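Local coordinates for conserved domain protein (Bacillus anthracis, PDB 3FBQ), which is of unknown function but is built mainly of beta strands, with sequence families of the immunoglobulin-like E-set clan in both its N- and C-terminal parts, at residues A[165-170]-A[179-184]; A[175-180]-A[225-230]; A[197-202]-A[240-245]. One frame throughout, in Å; residues are numbered along the deposited sequence.

Contact 1: residues A[165-170]-A[179-184]; sequences NMEKVA and YYNQEV
Tyr-179 O takes two backbone N-H groups at once, from Lys-168 N at 3.2 Å and, weakly, from Glu-167 N at 2.8 Å. Two successive residues thus face Tyr-179, a classic beta bulge that shifts the register by one between Met-166 and Lys-168. Beyond it, Lys-168 O accepts Tyr-179 N. The Lys-168 chain runs beside the Tyr-179 side chain in the same direction: CB lies 3.3 Å from CD2 of the ring, and CE rests over one face, toward the rim. NZ is too distant for more than a weak cation-pi attraction.

On the other side of the bulge, Asn-165 and Asn-181 bond through both backbone and side chain. CG of Asn-181 sits between its backbone N and carbonyl carbon (chi1 56°), and Asn-165 ND2 donates to its OD1 at 2.8 Å, almost straight at 162°, with the two amide planes turned 54° apart. Glu-167 OE1 accepts Asn-181 ND2, though that modelled distance is doubtfully short; its OE2 pairs with Arg-225.

Met-166 CE reaches Tyr-180 CB at 3.6 Å on the opposite face, where both residues also touch Leu-199 of strand 196-203. Within the sheet the hairpin is flanked by strand 149-157 beside 162-171, and by strand 224-231 beside 175-184.

Contact 2: residues A[175-180]-A[225-230]; sequences SFILYY and RWSATF
Two strands from the middle of an eight-stranded antiparallel sheet meet here, 175-180 against 225-230, held by six backbone hydrogen bonds in the pairs Phe-176/Phe-230, Leu-178/Ala-228 and Tyr-180/Trp-226. The side chains of those pairs share one face, and the same aromatic arrangement occurs at both ends. Phe-230 CB sits over the face of the Phe-176 ring, 3.9 Å from its centroid; Trp-226 CB does likewise at 4.0 Å from the centroid of the Tyr-180 ring. In Phe-176 and Tyr-180 CG lies between backbone N and carbonyl carbon (chi1 80° and 70°), and each ring turns a face to its partner's CB. These approaches are CH-pi contacts; the ring pairs themselves are near parallel but slid until they barely overlap. Leu-178 CD1 adds a methyl 3.8 Å from Phe-230 CE2, and Tyr-180 OH is hydrogen-bonded to Val-197 O.

On the other face, more mixed but also largely buried, Ile-177 CG1 lies 3.9 Å from Thr-229 CG2, and Tyr-179 CD1 3.8 Å from Ser-227 CB. Ser-227 OG and Thr-229 OG1 are hydrogen-bonded to Asn-214 ND2 and OD1. An apolar, aromatic-rich face turned to strand 196-203 of the same sheet is consistent with the sandwich-like, immunoglobulin-type fold expected of an E-set member.

Contact 3: residues A[197-202]-A[240-245]; sequences VELTVK and LIVTPR
Leu-199 and Val-242 meet on the inward face, where Val-242 CG1 touches Leu-199 CB and CD2, both at 3.8 Å. With CG1 anti to the backbone N (chi1 177°), it is this branch of Val-242 that meets the Leu-199 side chain, and the two side chains cross obliquely. Toward one end of that face Val-201 CG1 meets Leu-240 CD2 at 3.8 Å; toward the other, Val-197 CG1 lies 4.1 Å from Pro-244 CB, the two side chains side by side.

The other face is mostly polar. Thr-200 CG2 packs 3.6 Å from Thr-243 OG1, and Arg-245 folds across both threonines: Arg-245 NE makes a weak, long bond to Thr-200 OG1 (3.5 Å), which lies at the edge of the guanidinium and in its plane, while Thr-243 OG1 of its own strand lies over one guanidinium face, offset toward the rim.

Behind these side chains is a regular antiparallel pairing of two strands of the eight-stranded sheet, which appears to fold over in the manner of an E-set beta sandwich, with six backbone bonds through Glu-198/Arg-245, Thr-200/Thr-243 and Lys-202/Ile-241. Pro-244, which has no N-H to give, falls in a non-hydrogen-bonded pair with Leu-199, so the pairing continues past it.

Farther out, Leu-199 and Val-201 touch Leu-178 of strand 175-184, and Leu-199 also meets Tyr-180. Strand 281-289 borders 240-245 on its other side, with backbone bonds from Leu-240 to Ile-288 and from Val-242 to Ile-286.

In the fold
All three contacts lie in one eight-stranded antiparallel sheet of the C-terminal half. Contacts 1 and 2 share strand 175-184, Tyr-179 and Tyr-180 included, and their centres are about 8 Å apart; contact 3 is centred about 11 Å from each. Contact 1 is a local hairpin that closes before contact 3 begins, whereas contacts 2 and 3 interleave along the chain, so strands distant in sequence become sheet neighbours. Strand 196-203 is three places from 175-184 in the sheet order, yet Leu-199 and Val-201 pack on Leu-178, Tyr-180 and Phe-230. The sheet therefore folds back on itself, and contact 3 faces the other two across a common apolar interior.

Contact 1: residues A[165-170]-A[179-184]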
loop_
_atom_site.group_PDB
_atom_site.type_symbol
_atom_site.label_atom_id
_atom_site.label_comp_id
_atom_site.label_asym_id
_atom_site.label_seq_id
_atom_site.Cartn_x
_atom_site.Cartn_y
_atom_site.Cartn_z
ATOM N N ASN A 165 -28.219 5.439 -21.168
ATOM C CA ASN A 165 -29.335 5.979 -20.376
ATOM C C ASN A 165 -28.963 7.005 -19.354
ATOM O O ASN A 165 -28.164 6.726 -18.453
ATOM C CB ASN A 165 -30.058 4.865 -19.656
ATOM C CG ASN A 165 -30.328 3.714 -20.550
ATOM O OD1 ASN A 165 -31.252 3.762 -21.379
ATOM N ND2 ASN A 165 -29.499 2.672 -20.438
ATOM N N MET A 166 -29.560 8.182 -19.464
ATOM C CA MET A 166 -29.372 9.193 -18.453
ATOM C C MET A 166 -30.017 8.670 -17.157
ATOM O O MET A 166 -30.850 7.747 -17.190
ATOM C CB MET A 166 -30.005 10.511 -18.959
ATOM C CG MET A 166 -29.218 11.284 -20.118
ATOM S SD MET A 166 -27.372 11.350 -19.954
ATOM C CE MET A 166 -26.875 9.817 -20.742
ATOM N N GLU A 167 -29.620 9.192 -16.009
ATOM C CA GLU A 167 -30.212 8.728 -14.735
ATOM C C GLU A 167 -30.487 9.920 -13.824
ATOM O O GLU A 167 -31.573 10.062 -13.220
ATOM C CB GLU A 167 -29.260 7.777 -13.986
ATOM C CG GLU A 167 -29.325 6.241 -14.254
ATOM C CD GLU A 167 -28.129 5.488 -13.577
ATOM O OE1 GLU A 167 -27.940 4.234 -13.731
ATOM O OE2 GLU A 167 -27.330 6.166 -12.886
ATOM N N LYS A 168 -29.491 10.788 -13.715
ATOM C CA LYS A 168 -29.607 11.854 -12.757
ATOM C C LYS A 168 -28.788 13.050 -13.135
ATOM O O LYS A 168 -27.779 12.922 -13.828
ATOM C CB LYS A 168 -29.146 11.359 -11.400
ATOM C CG LYS A 168 -29.961 11.975 -10.312
ATOM C CD LYS A 168 -29.232 11.977 -8.995
ATOM C CE LYS A 168 -29.039 10.560 -8.416
ATOM N NZ LYS A 168 -30.289 9.757 -8.607
ATOM N N VAL A 169 -29.178 14.214 -12.653
ATOM C CA VAL A 169 -28.337 15.373 -12.854
ATOM C C VAL A 169 -28.192 16.082 -11.505
ATOM O O VAL A 169 -29.142 16.061 -10.725
ATOM C CB VAL A 169 -28.925 16.295 -13.972
ATOM C CG1 VAL A 169 -30.308 16.847 -13.577
ATOM C CG2 VAL A 169 -27.948 17.408 -14.368
ATOM N N ALA A 170 -27.025 16.672 -11.200
ATOM C CA ALA A 170 -26.859 17.366 -9.922
ATOM C C ALA A 170 -26.000 18.632 -10.016
ATOM O O ALA A 170 -24.916 18.579 -10.514
ATOM C CB ALA A 170 -26.343 16.410 -8.839
ATOM N N TYR A 179 -25.196 11.541 -14.017
ATOM C CA TYR A 179 -25.209 10.131 -13.756
ATOM C C TYR A 179 -25.874 9.381 -14.893
ATOM O O TYR A 179 -26.955 9.718 -15.360
ATOM C CB TYR A 179 -26.046 9.875 -12.558
ATOM C CG TYR A 179 -25.517 10.449 -11.302
ATOM C CD1 TYR A 179 -24.659 9.697 -10.471
ATOM C CD2 TYR A 179 -25.923 11.747 -10.871
ATOM C CE1 TYR A 179 -24.215 10.197 -9.286
ATOM C CE2 TYR A 179 -25.468 12.264 -9.648
ATOM C CZ TYR A 179 -24.619 11.476 -8.871
ATOM O OH TYR A 179 -24.167 11.974 -7.675
ATOM N N TYR A 180 -25.260 8.300 -15.292
ATOM C CA TYR A 180 -25.827 7.542 -16.372
ATOM C C TYR A 180 -25.178 6.138 -16.518
ATOM O O TYR A 180 -24.299 5.761 -15.727
ATOM C CB TYR A 180 -25.654 8.370 -17.626
ATOM C CG TYR A 180 -24.212 8.432 -18.033
ATOM C CD1 TYR A 180 -23.325 9.341 -17.435
ATOM C CD2 TYR A 180 -23.717 7.554 -19.017
ATOM C CE1 TYR A 180 -21.970 9.365 -17.821
ATOM C CE2 TYR A 180 -22.367 7.578 -19.416
ATOM C CZ TYR A 180 -21.513 8.470 -18.819
ATOM O OH TYR A 180 -20.225 8.478 -19.255
ATOM N N ASN A 181 -25.625 5.369 -17.523
ATOM C CA ASN A 181 -25.141 3.982 -17.724
ATOM C C ASN A 181 -25.260 3.538 -19.140
ATOM O O ASN A 181 -26.068 4.080 -19.872
ATOM C CB ASN A 181 -25.858 2.962 -16.845
ATOM C CG ASN A 181 -27.332 2.982 -17.035
ATOM O OD1 ASN A 181 -27.877 2.709 -18.111
ATOM N ND2 ASN A 181 -28.004 3.305 -15.971
ATOM N N GLN A 182 -24.457 2.532 -19.499
ATOM C CA GLN A 182 -24.444 1.948 -20.825
ATOM C C GLN A 182 -25.051 0.599 -20.654
ATOM O O GLN A 182 -24.845 -0.037 -19.618
ATOM C CB GLN A 182 -23.014 1.827 -21.388
ATOM C CG GLN A 182 -21.977 1.159 -20.496
ATOM C CD GLN A 182 -20.567 1.119 -21.121
ATOM O OE1 GLN A 182 -19.955 0.034 -21.305
ATOM N NE2 GLN A 182 -20.028 2.299 -21.418
ATOM N N GLU A 183 -25.838 0.210 -21.666
ATOM C CA GLU A 183 -26.282 -1.177 -21.899
ATOM C C GLU A 183 -25.816 -1.731 -23.264
ATOM O O GLU A 183 -25.801 -1.008 -24.264
ATOM C CB GLU A 183 -27.781 -1.265 -21.765
ATOM C CG GLU A 183 -28.247 -1.084 -20.343
ATOM C CD GLU A 183 -29.720 -0.703 -20.279
ATOM O OE1 GLU A 183 -30.521 -1.327 -21.018
ATOM O OE2 GLU A 183 -30.082 0.223 -19.508
ATOM N N VAL A 184 -25.405 -3.003 -23.268
ATOM C CA VAL A 184 -24.898 -3.712 -24.450
ATOM C C VAL A 184 -25.712 -5.029 -24.674
ATOM O O VAL A 184 -25.915 -5.833 -23.737
ATOM C CB VAL A 184 -23.398 -4.048 -24.271
ATOM C CG1 VAL A 184 -22.770 -4.467 -25.581
ATOM C CG2 VAL A 184 -22.658 -2.863 -23.732
#

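Contact 2: residues A[175-180]-A[225-230]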
loop_
_atom_site.group_PDB
_atom_site.type_symbol
_atom_site.label_atom_id
_atom_site.label_comp_id
_atom_site.label_asym_id
_atom_site.label_seq_id
_atom_site.Cartn_x
_atom_site.Cartn_y
_atom_site.Cartn_z
ATOM N N SER A 175 -19.902 23.266 -9.866
ATOM C CA SER A 175 -19.827 22.165 -10.823
ATOM C C SER A 175 -21.177 21.476 -10.900
ATOM O O SER A 175 -22.103 21.789 -10.148
ATOM C CB SER A 175 -18.726 21.178 -10.410
ATOM O OG SER A 175 -19.115 20.479 -9.222
ATOM N N PHE A 176 -21.311 20.583 -11.875
ATOM C CA PHE A 176 -22.540 19.765 -12.003
ATOM C C PHE A 176 -22.249 18.352 -12.440
ATOM O O PHE A 176 -21.294 18.133 -13.161
ATOM C CB PHE A 176 -23.584 20.443 -12.910
ATOM C CG PHE A 176 -23.329 20.282 -14.386
ATOM C CD1 PHE A 176 -22.804 21.334 -15.131
ATOM C CD2 PHE A 176 -23.641 19.113 -15.037
ATOM C CE1 PHE A 176 -22.597 21.229 -16.512
ATOM C CE2 PHE A 176 -23.395 18.981 -16.392
ATOM C CZ PHE A 176 -22.904 20.054 -17.141
ATOM N N ILE A 177 -23.081 17.393 -12.070
ATOM C CA ILE A 177 -22.805 15.934 -12.324
ATOM C C ILE A 177 -23.822 15.213 -13.181
ATOM O O ILE A 177 -25.004 15.305 -12.941
ATOM C CB ILE A 177 -22.730 15.158 -11.010
ATOM C CG1 ILE A 177 -21.704 15.794 -10.055
ATOM C CG2 ILE A 177 -22.423 13.699 -11.274
ATOM C CD1 ILE A 177 -21.824 15.266 -8.676
ATOM N N LEU A 178 -23.369 14.494 -14.191
ATOM C CA LEU A 178 -24.293 13.610 -14.944
ATOM C C LEU A 178 -24.141 12.121 -14.570
ATOM O O LEU A 178 -23.086 11.523 -14.781
ATOM C CB LEU A 178 -24.145 13.789 -16.458
ATOM C CG LEU A 178 -24.413 15.211 -16.982
ATOM C CD1 LEU A 178 -24.173 15.234 -18.458
ATOM C CD2 LEU A 178 -25.774 15.808 -16.659
ATOM N N TYR A 179 -25.196 11.541 -14.017
ATOM C CA TYR A 179 -25.209 10.131 -13.756
ATOM C C TYR A 179 -25.874 9.381 -14.893
ATOM O O TYR A 179 -26.955 9.718 -15.360
ATOM C CB TYR A 179 -26.046 9.875 -12.558
ATOM C CG TYR A 179 -25.517 10.449 -11.302
ATOM C CD1 TYR A 179 -24.659 9.697 -10.471
ATOM C CD2 TYR A 179 -25.923 11.747 -10.871
ATOM C CE1 TYR A 179 -24.215 10.197 -9.286
ATOM C CE2 TYR A 179 -25.468 12.264 -9.648
ATOM C CZ TYR A 179 -24.619 11.476 -8.871
ATOM O OH TYR A 179 -24.167 11.974 -7.675
ATOM N N TYR A 180 -25.260 8.300 -15.292
ATOM C CA TYR A 180 -25.827 7.542 -16.372
ATOM C C TYR A 180 -25.178 6.138 -16.518
ATOM O O TYR A 180 -24.299 5.761 -15.727
ATOM C CB TYR A 180 -25.654 8.370 -17.626
ATOM C CG TYR A 180 -24.212 8.432 -18.033
ATOM C CD1 TYR A 180 -23.325 9.341 -17.435
ATOM C CD2 TYR A 180 -23.717 7.554 -19.017
ATOM C CE1 TYR A 180 -21.970 9.365 -17.821
ATOM C CE2 TYR A 180 -22.367 7.578 -19.416
ATOM C CZ TYR A 180 -21.513 8.470 -18.819
ATOM O OH TYR A 180 -20.225 8.478 -19.255
ATOM N N ARG A 225 -22.725 1.544 -14.782
ATOM C CA ARG A 225 -23.142 2.846 -14.301
ATOM C C ARG A 225 -21.899 3.684 -14.163
ATOM O O ARG A 225 -20.875 3.186 -13.673
ATOM C CB ARG A 225 -23.837 2.728 -12.958
ATOM C CG ARG A 225 -24.722 1.449 -12.891
ATOM C CD ARG A 225 -25.730 1.478 -11.768
ATOM N NE ARG A 225 -26.255 2.841 -11.568
ATOM C CZ ARG A 225 -26.875 3.252 -10.457
ATOM N NH1 ARG A 225 -27.044 2.398 -9.446
ATOM N NH2 ARG A 225 -27.313 4.513 -10.340
ATOM N N TRP A 226 -21.988 4.947 -14.610
ATOM C CA TRP A 226 -20.878 5.891 -14.633
ATOM C C TRP A 226 -21.376 7.190 -14.090
ATOM O O TRP A 226 -22.584 7.441 -13.989
ATOM C CB TRP A 226 -20.526 6.265 -16.079
ATOM C CG TRP A 226 -20.119 5.230 -17.014
ATOM C CD1 TRP A 226 -20.904 4.626 -17.968
ATOM C CD2 TRP A 226 -18.826 4.728 -17.183
ATOM N NE1 TRP A 226 -20.164 3.729 -18.697
ATOM C CE2 TRP A 226 -18.880 3.765 -18.216
ATOM C CE3 TRP A 226 -17.612 4.947 -16.523
ATOM C CZ2 TRP A 226 -17.757 3.028 -18.605
ATOM C CZ3 TRP A 226 -16.490 4.211 -16.897
ATOM C CH2 TRP A 226 -16.568 3.264 -17.920
ATOM N N SER A 227 -20.464 8.108 -13.843
ATOM C CA SER A 227 -20.859 9.505 -13.670
ATOM C C SER A 227 -19.707 10.430 -14.006
ATOM O O SER A 227 -18.522 10.023 -13.928
ATOM C CB SER A 227 -21.323 9.740 -12.260
ATOM O OG SER A 227 -20.226 10.069 -11.456
ATOM N N ALA A 228 -19.995 11.665 -14.412
ATOM C CA ALA A 228 -18.892 12.575 -14.720
ATOM C C ALA A 228 -19.177 13.924 -14.157
ATOM O O ALA A 228 -20.358 14.298 -13.913
ATOM C CB ALA A 228 -18.721 12.679 -16.146
ATOM N N THR A 229 -18.128 14.712 -13.966
ATOM C CA THR A 229 -18.403 16.038 -13.423
ATOM C C THR A 229 -18.008 17.099 -14.402
ATOM O O THR A 229 -17.007 16.960 -15.078
ATOM C CB THR A 229 -17.722 16.210 -12.079
ATOM O OG1 THR A 229 -17.930 14.999 -11.360
ATOM C CG2 THR A 229 -18.338 17.434 -11.270
ATOM N N PHE A 230 -18.823 18.133 -14.502
ATOM C CA PHE A 230 -18.551 19.170 -15.462
ATOM C C PHE A 230 -18.686 20.551 -14.833
ATOM O O PHE A 230 -19.216 20.709 -13.705
ATOM C CB PHE A 230 -19.488 19.098 -16.642
ATOM C CG PHE A 230 -19.641 17.723 -17.270
ATOM C CD1 PHE A 230 -19.105 17.469 -18.576
ATOM C CD2 PHE A 230 -20.373 16.721 -16.630
ATOM C CE1 PHE A 230 -19.292 16.240 -19.223
ATOM C CE2 PHE A 230 -20.553 15.435 -17.233
ATOM C CZ PHE A 230 -20.010 15.199 -18.547
#

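Contact 3: residues A[197-202]-A[240-245]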
loop_
_atom_site.group_PDB
_atom_site.type_symbol
_atom_site.label_atom_id
_atom_site.label_comp_id
_atom_site.label_asym_id
_atom_site.label_seq_id
_atom_site.Cartn_x
_atom_site.Cartn_y
_atom_site.Cartn_z
ATOM N N VAL A 197 -18.587 4.288 -23.056
ATOM C CA VAL A 197 -19.509 5.382 -23.451
ATOM C C VAL A 197 -19.198 6.726 -22.800
ATOM O O VAL A 197 -19.456 6.930 -21.628
ATOM C CB VAL A 197 -20.989 5.064 -23.151
ATOM C CG1 VAL A 197 -21.830 5.990 -23.884
ATOM C CG2 VAL A 197 -21.346 3.687 -23.558
ATOM N N GLU A 198 -18.682 7.639 -23.608
ATOM C CA GLU A 198 -18.284 8.968 -23.208
ATOM C C GLU A 198 -19.386 9.902 -23.575
ATOM O O GLU A 198 -20.010 9.693 -24.589
ATOM C CB GLU A 198 -17.092 9.401 -24.054
ATOM C CG GLU A 198 -15.982 10.023 -23.238
ATOM C CD GLU A 198 -15.197 8.942 -22.499
ATOM O OE1 GLU A 198 -14.735 9.245 -21.375
ATOM O OE2 GLU A 198 -15.075 7.793 -23.047
ATOM N N LEU A 199 -19.608 10.945 -22.777
ATOM C CA LEU A 199 -20.539 12.006 -23.115
ATOM C C LEU A 199 -19.829 13.322 -23.250
ATOM O O LEU A 199 -18.878 13.645 -22.538
ATOM C CB LEU A 199 -21.576 12.187 -22.038
ATOM C CG LEU A 199 -22.245 11.025 -21.319
ATOM C CD1 LEU A 199 -22.988 11.658 -20.153
ATOM C CD2 LEU A 199 -23.179 10.217 -22.211
ATOM N N THR A 200 -20.344 14.113 -24.168
ATOM C CA THR A 200 -19.815 15.427 -24.472
ATOM C C THR A 200 -21.011 16.296 -24.232
ATOM O O THR A 200 -22.145 15.893 -24.553
ATOM C CB THR A 200 -19.335 15.456 -25.958
ATOM O OG1 THR A 200 -17.923 15.709 -25.979
ATOM C CG2 THR A 200 -20.129 16.443 -26.849
ATOM N N VAL A 201 -20.781 17.466 -23.649
ATOM C CA VAL A 201 -21.891 18.276 -23.172
ATOM C C VAL A 201 -21.941 19.684 -23.754
ATOM O O VAL A 201 -20.948 20.393 -23.745
ATOM C CB VAL A 201 -21.962 18.279 -21.606
ATOM C CG1 VAL A 201 -23.129 19.032 -21.132
ATOM C CG2 VAL A 201 -22.078 16.850 -21.066
ATOM N N LYS A 202 -23.125 20.064 -24.267
ATOM C CA LYS A 202 -23.420 21.462 -24.642
ATOM C C LYS A 202 -24.713 21.916 -23.972
ATOM O O LYS A 202 -25.446 21.054 -23.503
ATOM C CB LYS A 202 -23.548 21.579 -26.163
ATOM C CG LYS A 202 -22.220 21.575 -26.882
ATOM C CD LYS A 202 -22.400 22.143 -28.277
ATOM C CE LYS A 202 -21.047 22.359 -28.953
ATOM N NZ LYS A 202 -21.185 22.179 -30.458
ATOM N N LEU A 240 -29.563 20.919 -21.652
ATOM C CA LEU A 240 -28.269 20.310 -21.999
ATOM C C LEU A 240 -28.427 19.389 -23.191
ATOM O O LEU A 240 -29.374 18.579 -23.251
ATOM C CB LEU A 240 -27.667 19.503 -20.834
ATOM C CG LEU A 240 -27.229 20.361 -19.643
ATOM C CD1 LEU A 240 -26.988 19.573 -18.352
ATOM C CD2 LEU A 240 -26.001 21.202 -20.000
ATOM N N ILE A 241 -27.496 19.500 -24.136
ATOM C CA ILE A 241 -27.473 18.605 -25.286
ATOM C C ILE A 241 -26.266 17.695 -25.116
ATOM O O ILE A 241 -25.097 18.154 -25.068
ATOM C CB ILE A 241 -27.507 19.370 -26.674
ATOM C CG1 ILE A 241 -28.751 20.260 -26.788
ATOM C CG2 ILE A 241 -27.534 18.373 -27.834
ATOM C CD1 ILE A 241 -28.528 21.711 -26.359
ATOM N N VAL A 242 -26.571 16.417 -24.967
ATOM C CA VAL A 242 -25.575 15.432 -24.585
ATOM C C VAL A 242 -25.299 14.504 -25.748
ATOM O O VAL A 242 -26.214 13.820 -26.246
ATOM C CB VAL A 242 -26.068 14.556 -23.384
ATOM C CG1 VAL A 242 -25.020 13.465 -23.039
ATOM C CG2 VAL A 242 -26.367 15.396 -22.139
ATOM N N THR A 243 -24.048 14.417 -26.171
ATOM C CA THR A 243 -23.760 13.419 -27.196
ATOM C C THR A 243 -22.894 12.254 -26.632
ATOM O O THR A 243 -21.766 12.480 -26.128
ATOM C CB THR A 243 -23.209 14.037 -28.523
ATOM O OG1 THR A 243 -21.810 13.774 -28.648
ATOM C CG2 THR A 243 -23.448 15.568 -28.641
ATOM N N PRO A 244 -23.451 11.010 -26.681
ATOM C CA PRO A 244 -22.741 9.778 -26.304
ATOM C C PRO A 244 -21.778 9.328 -27.395
ATOM O O PRO A 244 -22.213 8.916 -28.470
ATOM C CB PRO A 244 -23.875 8.742 -26.148
ATOM C CG PRO A 244 -25.176 9.489 -26.309
ATOM C CD PRO A 244 -24.851 10.729 -27.063
ATOM N N ARG A 245 -20.480 9.449 -27.131
ATOM C CA ARG A 245 -19.425 8.883 -27.985
ATOM C C ARG A 245 -19.179 7.454 -27.534
ATOM O O ARG A 245 -19.046 7.203 -26.338
ATOM C CB ARG A 245 -18.146 9.713 -27.850
ATOM C CG ARG A 245 -18.132 10.936 -28.746
ATOM C CD ARG A 245 -17.533 12.185 -28.058
ATOM N NE ARG A 245 -18.064 13.455 -28.605
ATOM C CZ ARG A 245 -18.524 13.647 -29.866
ATOM N NH1 ARG A 245 -18.501 12.660 -30.776
ATOM N NH2 ARG A 245 -19.002 14.845 -30.228
#